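Long-range contacts in basic blue protein (Cucumis sativus, PDB 2CBP), which holds a single type 1 (blue) copper ion and, as a plant phytocyanin, is thought to serve in electron transfer: residues A[75-80]-A[91-96]; A[41-46]-A[59-64]. All coordinates share one frame; numbering follows the deposited sequence.

Interaction 1 of 2, residues A[75-80]-A[91-96]; sequences SYFICN and IAVNAL. With CU (copper (II) ion), chain B.
The ring of Phe77 has CG2 of Val93 at its edge, while Ile91 comes at it obliquely, CG1 lying 3.9 Å from Phe77 CD1. On the other face of the sheet the Tyr76 ring meets the methyl of Ala92 at a slant, CD1 to CB 3.4 Å, a tight approach. These rings mark the two sides of an antiparallel beta hairpin, strands 73-78 and 90-95, in the cupredoxin fold of the phytocyanins; the connection between the strands carries the copper ligands His84 and Met89. Ser75, Phe77, Ile91 and Val93 share the buried face, where Phe32 and Leu30 of strand 29-33 pack on Phe77. Tyr76 and Ala92 turn instead to Phe49 of helix 46-51, and the Tyr76 OH is hydrogen-bonded to Gln74 NE2. The CG1 branch of Ile91 stands between its own N and carbonyl carbon (chi1 56°), which brings it against the Phe77 ring. Four backbone hydrogen bonds join the strands: Ser75 and Val93 exchange N-H and C=O in both directions, and so do Phe77 and Ile91, with Phe77 N 3.0 Å from Ile91 O. Beyond the last of these pairs the first strand runs into the copper site, where Cys79 holds its sulfur anti to the backbone N (chi1 166°) and binds copper through SG at 2.2 Å.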
loop_
_atom_site.group_PDB
_atom_site.type_symbol
_atom_site.label_atom_id
_atom_site.label_comp_id
_atom_site.label_asym_id
_atom_site.label_seq_id
_atom_site.Cartn_x
_atom_site.Cartn_y
_atom_site.Cartn_z
ATOM N N SER A 75 -7.820 -1.435 4.948
ATOM C CA SER A 75 -6.801 -0.437 4.623
ATOM C C SER A 75 -6.504 -0.585 3.119
ATOM O O SER A 75 -6.441 -1.715 2.627
ATOM C CB SER A 75 -5.511 -0.517 5.415
ATOM O OG SER A 75 -5.759 -0.147 6.761
ATOM N N TYR A 76 -6.344 0.551 2.473
ATOM C CA TYR A 76 -6.063 0.681 1.050
ATOM C C TYR A 76 -4.858 1.612 0.842
ATOM O O TYR A 76 -4.789 2.699 1.428
ATOM C CB TYR A 76 -7.318 1.235 0.336
ATOM C CG TYR A 76 -8.557 0.363 0.510
ATOM C CD1 TYR A 76 -8.775 -0.732 -0.333
ATOM C CD2 TYR A 76 -9.488 0.641 1.500
ATOM C CE1 TYR A 76 -9.897 -1.545 -0.184
ATOM C CE2 TYR A 76 -10.631 -0.159 1.661
ATOM C CZ TYR A 76 -10.829 -1.235 0.818
ATOM O OH TYR A 76 -11.953 -1.998 0.996
ATOM N N PHE A 77 -3.949 1.122 0.020
ATOM C CA PHE A 77 -2.709 1.836 -0.310
ATOM C C PHE A 77 -2.510 1.845 -1.834
ATOM O O PHE A 77 -2.702 0.856 -2.548
ATOM C CB PHE A 77 -1.440 1.206 0.337
ATOM C CG PHE A 77 -1.564 0.941 1.803
ATOM C CD1 PHE A 77 -2.135 -0.275 2.234
ATOM C CD2 PHE A 77 -1.166 1.882 2.728
ATOM C CE1 PHE A 77 -2.301 -0.519 3.598
ATOM C CE2 PHE A 77 -1.319 1.657 4.113
ATOM C CZ PHE A 77 -1.896 0.442 4.514
ATOM N N ILE A 78 -2.052 3.028 -2.277
ATOM C CA ILE A 78 -1.745 3.168 -3.706
ATOM C C ILE A 78 -0.439 3.989 -3.825
ATOM O O ILE A 78 -0.011 4.608 -2.851
ATOM C CB ILE A 78 -2.820 3.885 -4.517
ATOM C CG1 ILE A 78 -2.887 5.348 -4.119
ATOM C CG2 ILE A 78 -4.196 3.255 -4.387
ATOM C CD1 ILE A 78 -3.889 6.221 -4.881
ATOM N N CYS A 79 0.108 3.935 -5.014
ATOM C CA CYS A 79 1.300 4.762 -5.359
ATOM C C CYS A 79 0.618 5.833 -6.262
ATOM O O CYS A 79 -0.074 5.350 -7.191
ATOM C CB CYS A 79 2.416 4.059 -6.052
ATOM S SG CYS A 79 3.630 5.185 -6.800
ATOM N N ASN A 80 0.761 7.103 -5.977
ATOM C CA ASN A 80 0.072 8.092 -6.827
ATOM C C ASN A 80 0.920 8.802 -7.870
ATOM O O ASN A 80 0.419 9.807 -8.447
ATOM C CB ASN A 80 -0.882 8.990 -6.062
ATOM C CG ASN A 80 -0.221 10.115 -5.302
ATOM O OD1 ASN A 80 1.005 10.260 -5.341
ATOM N ND2 ASN A 80 -1.066 10.880 -4.631
ATOM N N ILE A 91 -2.663 -1.924 -3.177
ATOM C CA ILE A 91 -3.014 -3.114 -2.399
ATOM C C ILE A 91 -4.164 -2.772 -1.457
ATOM O O ILE A 91 -4.335 -1.660 -0.949
ATOM C CB ILE A 91 -1.906 -3.775 -1.594
ATOM C CG1 ILE A 91 -1.275 -2.766 -0.659
ATOM C CG2 ILE A 91 -0.877 -4.446 -2.495
ATOM C CD1 ILE A 91 -0.257 -3.264 0.373
ATOM N N ALA A 92 -4.937 -3.841 -1.227
ATOM C CA ALA A 92 -6.073 -3.739 -0.292
ATOM C C ALA A 92 -5.855 -4.889 0.735
ATOM O O ALA A 92 -5.585 -6.005 0.332
ATOM C CB ALA A 92 -7.404 -3.803 -0.969
ATOM N N VAL A 93 -6.013 -4.508 2.009
ATOM C CA VAL A 93 -5.860 -5.505 3.087
ATOM C C VAL A 93 -7.000 -5.346 4.099
ATOM O O VAL A 93 -7.612 -4.273 4.228
ATOM C CB VAL A 93 -4.468 -5.393 3.730
ATOM C CG1 VAL A 93 -3.327 -5.339 2.721
ATOM C CG2 VAL A 93 -4.359 -4.219 4.685
ATOM N N ASN A 94 -7.230 -6.435 4.807
ATOM C CA ASN A 94 -8.251 -6.464 5.879
ATOM C C ASN A 94 -7.549 -7.024 7.139
ATOM O O ASN A 94 -6.996 -8.123 7.032
ATOM C CB ASN A 94 -9.492 -7.265 5.539
ATOM C CG ASN A 94 -10.530 -7.112 6.677
ATOM O OD1 ASN A 94 -10.946 -6.000 6.984
ATOM N ND2 ASN A 94 -10.931 -8.242 7.243
ATOM N N ALA A 95 -7.637 -6.237 8.196
ATOM C CA ALA A 95 -7.019 -6.668 9.458
ATOM C C ALA A 95 -8.120 -7.072 10.445
ATOM O O ALA A 95 -9.031 -6.282 10.722
ATOM C CB ALA A 95 -6.115 -5.598 10.015
ATOM N N LEU A 96 -7.963 -8.306 10.921
ATOM C CA LEU A 96 -8.940 -8.840 11.896
ATOM C C LEU A 96 -8.542 -8.393 13.303
ATOM O O LEU A 96 -9.479 -8.404 14.127
ATOM C CB LEU A 96 -9.037 -10.331 11.722
ATOM C CG LEU A 96 -9.706 -10.812 10.434
ATOM C CD1 LEU A 96 -9.589 -12.297 10.347
ATOM C CD2 LEU A 96 -11.160 -10.369 10.373
ATOM O OXT LEU A 96 -7.379 -8.045 13.580
HETATM CU CU CU B . 4.928 3.934 -7.981
#

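Interaction 2 of 2, residues A[41-46]-A[59-64]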
loop_
_atom_site.group_PDB
_atom_site.type_symbol
_atom_site.label_atom_id
_atom_site.label_comp_id
_atom_site.label_asym_id
_atom_site.label_seq_id
_atom_site.Cartn_x
_atom_site.Cartn_y
_atom_site.Cartn_z
ATOM N N VAL A 41 3.859 5.967 -1.071
ATOM C CA VAL A 41 2.807 5.126 -0.450
ATOM C C VAL A 41 1.743 6.133 -0.006
ATOM O O VAL A 41 2.063 7.080 0.757
ATOM C CB VAL A 41 3.351 4.254 0.703
ATOM C CG1 VAL A 41 2.242 3.459 1.390
ATOM C CG2 VAL A 41 4.494 3.355 0.275
ATOM N N VAL A 42 0.525 5.932 -0.462
ATOM C CA VAL A 42 -0.591 6.820 -0.132
ATOM C C VAL A 42 -1.724 5.977 0.472
ATOM O O VAL A 42 -2.113 4.951 -0.122
ATOM C CB VAL A 42 -1.024 7.625 -1.388
ATOM C CG1 VAL A 42 -2.067 8.696 -1.116
ATOM C CG2 VAL A 42 0.157 8.194 -2.166
ATOM N N VAL A 43 -2.193 6.444 1.591
ATOM C CA VAL A 43 -3.284 5.799 2.339
ATOM C C VAL A 43 -4.612 6.437 1.919
ATOM O O VAL A 43 -4.892 7.603 2.246
ATOM C CB VAL A 43 -3.043 5.933 3.858
ATOM C CG1 VAL A 43 -4.092 5.105 4.613
ATOM C CG2 VAL A 43 -1.642 5.552 4.244
ATOM N N VAL A 44 -5.385 5.616 1.218
ATOM C CA VAL A 44 -6.696 6.078 0.696
ATOM C C VAL A 44 -7.858 5.246 1.213
ATOM O O VAL A 44 -7.681 4.343 2.024
ATOM C CB VAL A 44 -6.603 6.061 -0.860
ATOM C CG1 VAL A 44 -5.524 6.983 -1.396
ATOM C CG2 VAL A 44 -6.429 4.652 -1.407
ATOM N N ASN A 45 -9.025 5.579 0.670
ATOM C CA ASN A 45 -10.272 4.840 1.020
ATOM C C ASN A 45 -10.571 3.904 -0.119
ATOM O O ASN A 45 -9.890 3.873 -1.186
ATOM C CB ASN A 45 -11.363 5.856 1.384
ATOM C CG ASN A 45 -11.691 6.801 0.238
ATOM O OD1 ASN A 45 -11.216 6.668 -0.893
ATOM N ND2 ASN A 45 -12.561 7.761 0.550
ATOM N N GLN A 46 -11.625 3.077 0.050
ATOM C CA GLN A 46 -11.983 2.098 -0.997
ATOM C C GLN A 46 -12.221 2.735 -2.354
ATOM O O GLN A 46 -11.791 2.227 -3.411
ATOM C CB GLN A 46 -13.156 1.233 -0.524
ATOM C CG GLN A 46 -13.443 0.123 -1.548
ATOM C CD GLN A 46 -14.474 -0.864 -1.051
ATOM O OE1 GLN A 46 -15.284 -0.548 -0.169
ATOM N NE2 GLN A 46 -14.454 -2.065 -1.635
ATOM N N LYS A 59 -2.785 10.640 3.565
ATOM C CA LYS A 59 -1.408 10.610 4.090
ATOM C C LYS A 59 -0.483 9.984 3.025
ATOM O O LYS A 59 -0.789 8.947 2.475
ATOM C CB LYS A 59 -1.245 9.768 5.332
ATOM C CG LYS A 59 -0.048 9.952 6.218
ATOM C CD LYS A 59 1.298 10.229 5.600
ATOM C CE LYS A 59 2.468 10.098 6.572
ATOM N NZ LYS A 59 3.721 10.757 6.124
ATOM N N VAL A 60 0.624 10.678 2.818
ATOM C CA VAL A 60 1.656 10.263 1.874
ATOM C C VAL A 60 2.963 9.957 2.596
ATOM O O VAL A 60 3.400 10.810 3.399
ATOM C CB VAL A 60 1.841 11.344 0.791
ATOM C CG1 VAL A 60 2.911 10.941 -0.219
ATOM C CG2 VAL A 60 0.530 11.688 0.113
ATOM N N TYR A 61 3.503 8.814 2.290
ATOM C CA TYR A 61 4.785 8.330 2.866
ATOM C C TYR A 61 5.822 8.371 1.759
ATOM O O TYR A 61 5.458 8.018 0.621
ATOM C CB TYR A 61 4.636 6.915 3.426
ATOM C CG TYR A 61 3.753 6.848 4.653
ATOM C CD1 TYR A 61 2.368 6.756 4.526
ATOM C CD2 TYR A 61 4.310 6.891 5.931
ATOM C CE1 TYR A 61 1.556 6.706 5.646
ATOM C CE2 TYR A 61 3.507 6.834 7.062
ATOM C CZ TYR A 61 2.124 6.743 6.917
ATOM O OH TYR A 61 1.295 6.699 8.010
ATOM N N THR A 62 7.037 8.797 2.091
ATOM C CA THR A 62 8.117 8.911 1.100
ATOM C C THR A 62 9.519 8.555 1.585
ATOM O O THR A 62 10.545 8.906 0.941
ATOM C CB THR A 62 8.130 10.375 0.588
ATOM O OG1 THR A 62 8.517 11.140 1.741
ATOM C CG2 THR A 62 6.780 10.869 0.107
ATOM N N SER A 63 9.577 7.848 2.717
ATOM C CA SER A 63 10.888 7.486 3.271
ATOM C C SER A 63 11.658 6.471 2.472
ATOM O O SER A 63 12.913 6.556 2.560
ATOM C CB SER A 63 10.768 7.033 4.740
ATOM O OG SER A 63 10.490 5.643 4.721
ATOM N N GLY A 64 11.016 5.529 1.781
ATOM C CA GLY A 64 11.748 4.495 1.022
ATOM C C GLY A 64 11.777 3.153 1.775
ATOM O O GLY A 64 12.094 2.099 1.236
HETATM O O HOH W 1 -5.086 8.976 4.900
#
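Val43 reaches Tyr61 with its CG2 methyl, which sits at the edge of the phenol ring, 3.7 Å from CE1. The valine has CG1 anti to its own N (chi1 -173°), and this leaves CG2 beside the N and directed at the ring. The edge of the Tyr61 ring also lies next to Val41 O, in the ring plane. Over one face of the ring runs the Lys59 side chain: its CE sits above the centre, 3.3 Å from the plane. That chain bends at its second torsion (chi2 -38°) and is otherwise extended, which carries NZ back to its own strand, where it donates a hydrogen bond to Val60 O (2.7 Å) from above the carbonyl plane. Val41 and Tyr61 also meet through their beta carbons, CB to CB 4.0 Å. All this belongs to the edge of an antiparallel sheet in the cupredoxin fold, where strand 59-61 is outermost and pairs with strand 41-44. Behind Val41 and Tyr61 lie Asp66 and Ile68 of strand 65-69, in the other sheet. Val42 and Val60 occupy the opposite face as a non-hydrogen-bonded pair; their side chains run alongside each other, with Val42 CG1 4.1 Å from Val60 CG2. The backbones are joined by Tyr61 N to Val41 O, 2.7 Å and nearly straight, with Val41 N returning a bond to Tyr61 O. Val43 N donates to Lys59 O. Farther along, one water links the strands, giving a hydrogen bond to Val43 O at 3.0 Å and accepting one from Lys59 N.

Along the chain both segments of interaction 2 come before those of interaction 1, and the centres of the two contacts lie 10 Å apart in one four-stranded antiparallel sheet, ordered 59-61, 41-44, 73-78, 90-95. The two contacts are therefore the outer strand pairs, and the seam between them is the middle pair: Val42 N lies 2.8 Å from Ile78 O and Val44 N 3.0 Å from Tyr76 O, both probable hydrogen bonds. Asn80 packs on Val42 across the same seam. Each inner strand is thus held on both sides. At the metal end, 73-78 leads into Cys79 while 41-44 follows His39, so the paired inner strands bring two copper ligands together.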